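Local coordinates for protein 3-methyladenine dna-glycosylase (Archaeoglobus fulgidus, PDB 2JHN) that belongs to the AlkA-type DNA glycosylases of the helix-hairpin-helix superfamily and joins a TATA-binding-protein-like domain to an HhH-GPD domain, at residues K97-M100 with L101-F105; L180-R183 with K184-I188. The protein carries 1 engineered substitution. One frame throughout, in Å; residues are numbered along the deposited sequence. Where two conformers were deposited one is given.

Contact 1: residues K97-M100 with L101-F105; sequences KLRM and LKNRF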
loop_
_atom_site.group_PDB
_atom_site.type_symbol
_atom_site.label_atom_id
_atom_site.label_comp_id
_atom_site.label_asym_id
_atom_site.label_seq_id
_atom_site.Cartn_x
_atom_site.Cartn_y
_atom_site.Cartn_z
ATOM N N LYS A 97 -0.233 24.805 2.152
ATOM C CA LYS A 97 -0.408 23.580 2.945
ATOM C C LYS A 97 0.278 22.348 2.321
ATOM O O LYS A 97 0.922 21.573 3.045
ATOM C CB LYS A 97 -1.900 23.362 3.248
ATOM C CG LYS A 97 -2.513 24.456 4.170
ATOM C CD LYS A 97 -1.586 24.750 5.371
ATOM C CE LYS A 97 -2.137 25.780 6.361
ATOM N NZ LYS A 97 -2.496 27.079 5.739
ATOM N N LEU A 98 0.172 22.151 1.000
ATOM C CA LEU A 98 0.947 21.078 0.354
ATOM C C LEU A 98 2.450 21.254 0.511
ATOM O O LEU A 98 3.178 20.268 0.712
ATOM C CB LEU A 98 0.592 20.895 -1.119
ATOM C CG LEU A 98 -0.871 20.504 -1.361
ATOM C CD1 LEU A 98 -1.180 20.382 -2.888
ATOM C CD2 LEU A 98 -1.244 19.227 -0.593
ATOM N N ARG A 99 2.915 22.505 0.431
ATOM C CA ARG A 99 4.337 22.788 0.581
ATOM C C ARG A 99 4.832 22.408 1.985
ATOM O O ARG A 99 5.935 21.877 2.128
ATOM C CB ARG A 99 4.616 24.275 0.323
ATOM C CG ARG A 99 6.101 24.593 0.159
ATOM C CD ARG A 99 6.276 25.968 -0.507
ATOM N NE ARG A 99 5.805 27.032 0.371
ATOM C CZ ARG A 99 4.712 27.769 0.164
ATOM N NH1 ARG A 99 3.983 27.575 -0.928
ATOM N NH2 ARG A 99 4.360 28.715 1.043
ATOM N N MET A 100 3.992 22.691 2.981
ATOM C CA MET A 100 4.157 22.326 4.391
ATOM C C MET A 100 4.286 20.803 4.598
ATOM O O MET A 100 5.135 20.330 5.370
ATOM C CB MET A 100 2.935 22.853 5.141
ATOM C CG MET A 100 3.051 22.980 6.642
ATOM S SD MET A 100 1.719 24.035 7.232
ATOM C CE MET A 100 2.359 25.656 6.860
ATOM N N LEU A 101 3.427 20.056 3.913
ATOM C CA LEU A 101 3.460 18.572 3.889
ATOM C C LEU A 101 4.707 18.048 3.182
ATOM O O LEU A 101 5.375 17.140 3.682
ATOM C CB LEU A 101 2.235 18.018 3.157
ATOM C CG LEU A 101 0.887 17.782 3.800
ATOM C CD1 LEU A 101 0.012 17.102 2.759
ATOM C CD2 LEU A 101 1.026 16.906 5.046
ATOM N N LYS A 102 5.013 18.606 2.014
ATOM C CA LYS A 102 6.197 18.227 1.257
ATOM C C LYS A 102 7.462 18.401 2.085
ATOM O O LYS A 102 8.327 17.539 2.068
ATOM C CB LYS A 102 6.332 19.046 -0.024
ATOM C CG LYS A 102 7.612 18.715 -0.836
ATOM C CD LYS A 102 7.766 19.604 -2.084
ATOM C CE LYS A 102 8.090 21.052 -1.736
ATOM N NZ LYS A 102 9.566 21.329 -1.739
ATOM N N ASN A 103 7.566 19.522 2.806
ATOM C CA ASN A 103 8.754 19.801 3.606
ATOM C C ASN A 103 8.857 18.931 4.862
ATOM O O ASN A 103 9.957 18.474 5.203
ATOM C CB ASN A 103 8.851 21.299 3.924
ATOM C CG ASN A 103 9.217 22.140 2.677
ATOM O OD1 ASN A 103 9.949 21.680 1.794
ATOM N ND2 ASN A 103 8.701 23.357 2.606
ATOM N N ARG A 104 7.723 18.668 5.514
ATOM C CA ARG A 104 7.694 17.791 6.678
ATOM C C ARG A 104 8.195 16.388 6.315
ATOM O O ARG A 104 8.931 15.787 7.090
ATOM C CB ARG A 104 6.301 17.724 7.328
ATOM C CG ARG A 104 6.250 16.820 8.582
ATOM C CD ARG A 104 4.973 16.990 9.417
ATOM N NE ARG A 104 4.905 18.306 10.064
ATOM C CZ ARG A 104 5.458 18.589 11.243
ATOM N NH1 ARG A 104 6.134 17.655 11.919
ATOM N NH2 ARG A 104 5.360 19.823 11.735
ATOM N N PHE A 105 7.790 15.879 5.139
ATOM C CA PHE A 105 8.213 14.536 4.710
ATOM C C PHE A 105 9.101 14.602 3.454
ATOM O O PHE A 105 8.963 13.805 2.514
ATOM C CB PHE A 105 6.989 13.613 4.547
ATOM C CG PHE A 105 6.126 13.542 5.785
ATOM C CD1 PHE A 105 6.577 12.879 6.946
ATOM C CD2 PHE A 105 4.884 14.189 5.826
ATOM C CE1 PHE A 105 5.783 12.839 8.107
ATOM C CE2 PHE A 105 4.078 14.149 6.969
ATOM C CZ PHE A 105 4.514 13.477 8.123
#

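Contact 2: residues L180-R183 with K184-I188; sequences LSRR and KAELI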
loop_
_atom_site.group_PDB
_atom_site.type_symbol
_atom_site.label_atom_id
_atom_site.label_comp_id
_atom_site.label_asym_id
_atom_site.label_seq_id
_atom_site.Cartn_x
_atom_site.Cartn_y
_atom_site.Cartn_z
ATOM N N LEU A 180 -9.722 -13.337 12.106
ATOM C CA LEU A 180 -10.727 -12.656 11.275
ATOM C C LEU A 180 -12.163 -12.995 11.657
ATOM O O LEU A 180 -12.494 -14.158 11.907
ATOM C CB LEU A 180 -10.517 -12.948 9.776
ATOM C CG LEU A 180 -9.478 -12.166 8.964
ATOM C CD1 LEU A 180 -8.079 -12.498 9.409
ATOM C CD2 LEU A 180 -9.640 -12.512 7.494
ATOM N N SER A 181 -13.004 -11.965 11.692
ATOM C CA SER A 181 -14.438 -12.111 11.876
ATOM C C SER A 181 -14.970 -13.028 10.795
ATOM O O SER A 181 -14.389 -13.126 9.715
ATOM C CB SER A 181 -15.140 -10.747 11.781
ATOM O OG SER A 181 -15.484 -10.418 10.437
ATOM N N ARG A 182 -16.078 -13.699 11.069
ATOM C CA ARG A 182 -16.648 -14.618 10.086
ATOM C C ARG A 182 -16.971 -13.986 8.698
ATOM O O ARG A 182 -16.655 -14.579 7.664
ATOM C CB ARG A 182 -17.877 -15.344 10.653
ATOM C CG ARG A 182 -18.559 -16.173 9.604
ATOM C CD ARG A 182 -19.550 -17.179 10.142
ATOM N NE ARG A 182 -19.721 -18.192 9.102
ATOM C CZ ARG A 182 -19.080 -19.359 9.063
ATOM N NH1 ARG A 182 -18.245 -19.715 10.043
ATOM N NH2 ARG A 182 -19.297 -20.186 8.047
ATOM N N ARG A 183 -17.587 -12.799 8.687
ATOM C CA ARG A 183 -17.963 -12.163 7.413
ATOM C C ARG A 183 -16.744 -11.767 6.585
ATOM O O ARG A 183 -16.733 -11.974 5.374
ATOM C CB ARG A 183 -18.898 -10.953 7.599
ATOM C CG ARG A 183 -19.532 -10.462 6.276
ATOM C CD ARG A 183 -20.315 -11.587 5.593
ATOM N NE ARG A 183 -20.142 -11.757 4.135
ATOM C CZ ARG A 183 -19.877 -10.801 3.243
ATOM N NH1 ARG A 183 -19.710 -9.537 3.606
ATOM N NH2 ARG A 183 -19.767 -11.126 1.957
ATOM N N LYS A 184 -15.733 -11.205 7.248
ATOM C CA LYS A 184 -14.451 -10.835 6.585
ATOM C C LYS A 184 -13.838 -12.085 5.932
ATOM O O LYS A 184 -13.548 -12.103 4.725
ATOM C CB LYS A 184 -13.450 -10.187 7.561
ATOM C CG LYS A 184 -13.617 -8.657 7.785
ATOM C CD LYS A 184 -12.667 -8.122 8.832
ATOM C CE LYS A 184 -12.972 -6.655 9.156
ATOM N NZ LYS A 184 -11.997 -6.119 10.129
ATOM N N ALA A 185 -13.680 -13.147 6.722
ATOM C CA ALA A 185 -13.215 -14.436 6.205
ATOM C C ALA A 185 -14.035 -14.900 5.022
ATOM O O ALA A 185 -13.497 -15.316 4.006
ATOM C CB ALA A 185 -13.200 -15.509 7.325
ATOM N N GLU A 186 -15.354 -14.798 5.143
ATOM C CA GLU A 186 -16.259 -15.145 4.072
ATOM C C GLU A 186 -16.045 -14.326 2.789
ATOM O O GLU A 186 -16.032 -14.867 1.697
ATOM C CB GLU A 186 -17.696 -14.978 4.566
ATOM C CG GLU A 186 -18.151 -16.119 5.437
ATOM C CD GLU A 186 -19.640 -16.088 5.723
ATOM O OE1 GLU A 186 -20.243 -14.989 5.642
ATOM O OE2 GLU A 186 -20.198 -17.165 6.036
ATOM N N LEU A 187 -15.861 -13.018 2.946
ATOM C CA LEU A 187 -15.676 -12.133 1.801
ATOM C C LEU A 187 -14.313 -12.374 1.105
ATOM O O LEU A 187 -14.234 -12.407 -0.124
ATOM C CB LEU A 187 -15.848 -10.682 2.247
ATOM C CG LEU A 187 -15.863 -9.577 1.184
ATOM C CD1 LEU A 187 -16.878 -9.879 0.073
ATOM C CD2 LEU A 187 -16.116 -8.221 1.846
ATOM N N ILE A 188 -13.256 -12.547 1.896
ATOM C CA ILE A 188 -11.921 -12.827 1.350
ATOM C C ILE A 188 -11.927 -14.140 0.553
ATOM O O ILE A 188 -11.418 -14.209 -0.560
ATOM C CB ILE A 188 -10.828 -12.765 2.450
ATOM C CG1 ILE A 188 -10.697 -11.305 2.940
ATOM C CG2 ILE A 188 -9.485 -13.340 1.917
ATOM C CD1 ILE A 188 -9.836 -11.110 4.155
#

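Contact 1: residues K97-M100 with L101-F105
Leu98 and Leu101, one turn apart on helix 96-104, lean against each other at a slant through single methyl groups, CD2 of Leu98 lying 4.2 Å from CD1 of Leu101. Both leucines are buried. A second pair, Arg99 and Asn103, runs side by side on another flank of the helix, the two chains pointing the same way. The amide end of Asn103 comes alongside the aliphatic part of the arginine, its ND2 3.8 Å from Arg99 CG, with the amide and guanidinium planes turned 63° apart. With CG anti to the backbone N (chi1 -167°) and a bend at chi3, Arg99 carries its guanidinium away from the amide, and its NH1 bonds to the carbonyl O of Asp93.

The helix is amphipathic: Leu98 and Leu101 reach helices 241-251 and 274-287, meeting Tyr251, Ile277, Leu250 and Leu281, while Met100, Asn103 and Arg104 are exposed. Four successive i to i+4 backbone bonds hold the turns, the shortest of them from Lys102 N to Leu98 O at 2.8 Å. Lys102 bends at chi3 (70°) and again at chi4, and its NZ forms a salt bridge with the Asp93 carboxylate, at the end of helix 86-93.

Contact 2: residues L180-R183 with K184-I188
Leu180 CD2 meets Ile188 CD1 at 3.6 Å, the two side chains crossing at about a right angle, and this is the tightly packed side of the contact. Leu180 precedes the helix, and its CB also approaches the methyl of Ala185, 4.4 Å from CB to CB. Around them, helix 133-147 supplies Leu139 and Ile143 to Leu180, helix 164-177 brings Leu175 to Ala185, and helix 118-127 sets Ile126 against Ile188.

Next in the chain, Ser181 occupies the N-cap of helix 182-192, within the HhH-GPD family region. Its OG, placed between the backbone N and the carbonyl carbon (chi1 88°), accepts the Lys184 N-H at 3.3 Å, while its carbonyl O receives Ala185 N at 3.1 Å in a nearly straight bond.

The more exposed side is held by charge, through a salt-bridge network in which Glu186 offers one carboxylate oxygen to each of two arginines. Arg182 donates NE to Glu186 OE2 over 3.3 Å, a salt bridge with a bent bond (135° at the hydrogen) that reaches the oxygen from above the carboxylate plane; its NH1 pairs with Glu173. In the conformer modelled here, one of two, Arg183 folds at chi2 (58°) and crosses Glu186 at about a right angle. The second, longer salt bridge then brings Glu186 OE1 to the guanidinium edge, 3.6 Å from Arg183 NE. In that same conformer the network borders the buried Leu187, whose CB sits over one guanidinium face, offset toward the rim, and NH2 of Arg183 passes 3.7 Å from Leu187 CD1 and bonds to the carbonyl O of Lys216, linking this helix start to the loop in which Phe215 and Ile218 touch Leu187.

Contacts 1 and 2 do not touch: they lie on opposite sides of the chain's centre, with their own centres 38 Å apart and about 26 Å between nearest atoms. Contact 1 covers most of helix 96-104 and the first residue beyond it; contact 2 covers the N-cap and first turns of helix 182-192, with Leu180 just before. Contact 2 is the one near bound species. The side chain of Leu187 is about 8 Å from a sodium ion, whose site includes Thr213, Phe215 and Ile218, and the side chain of Arg183, in the conformer given, is about 5 Å from a MES molecule, probably from the crystallisation liquor. Cys178, in the mercuribenzoic acid pocket, precedes Leu180 by two residues.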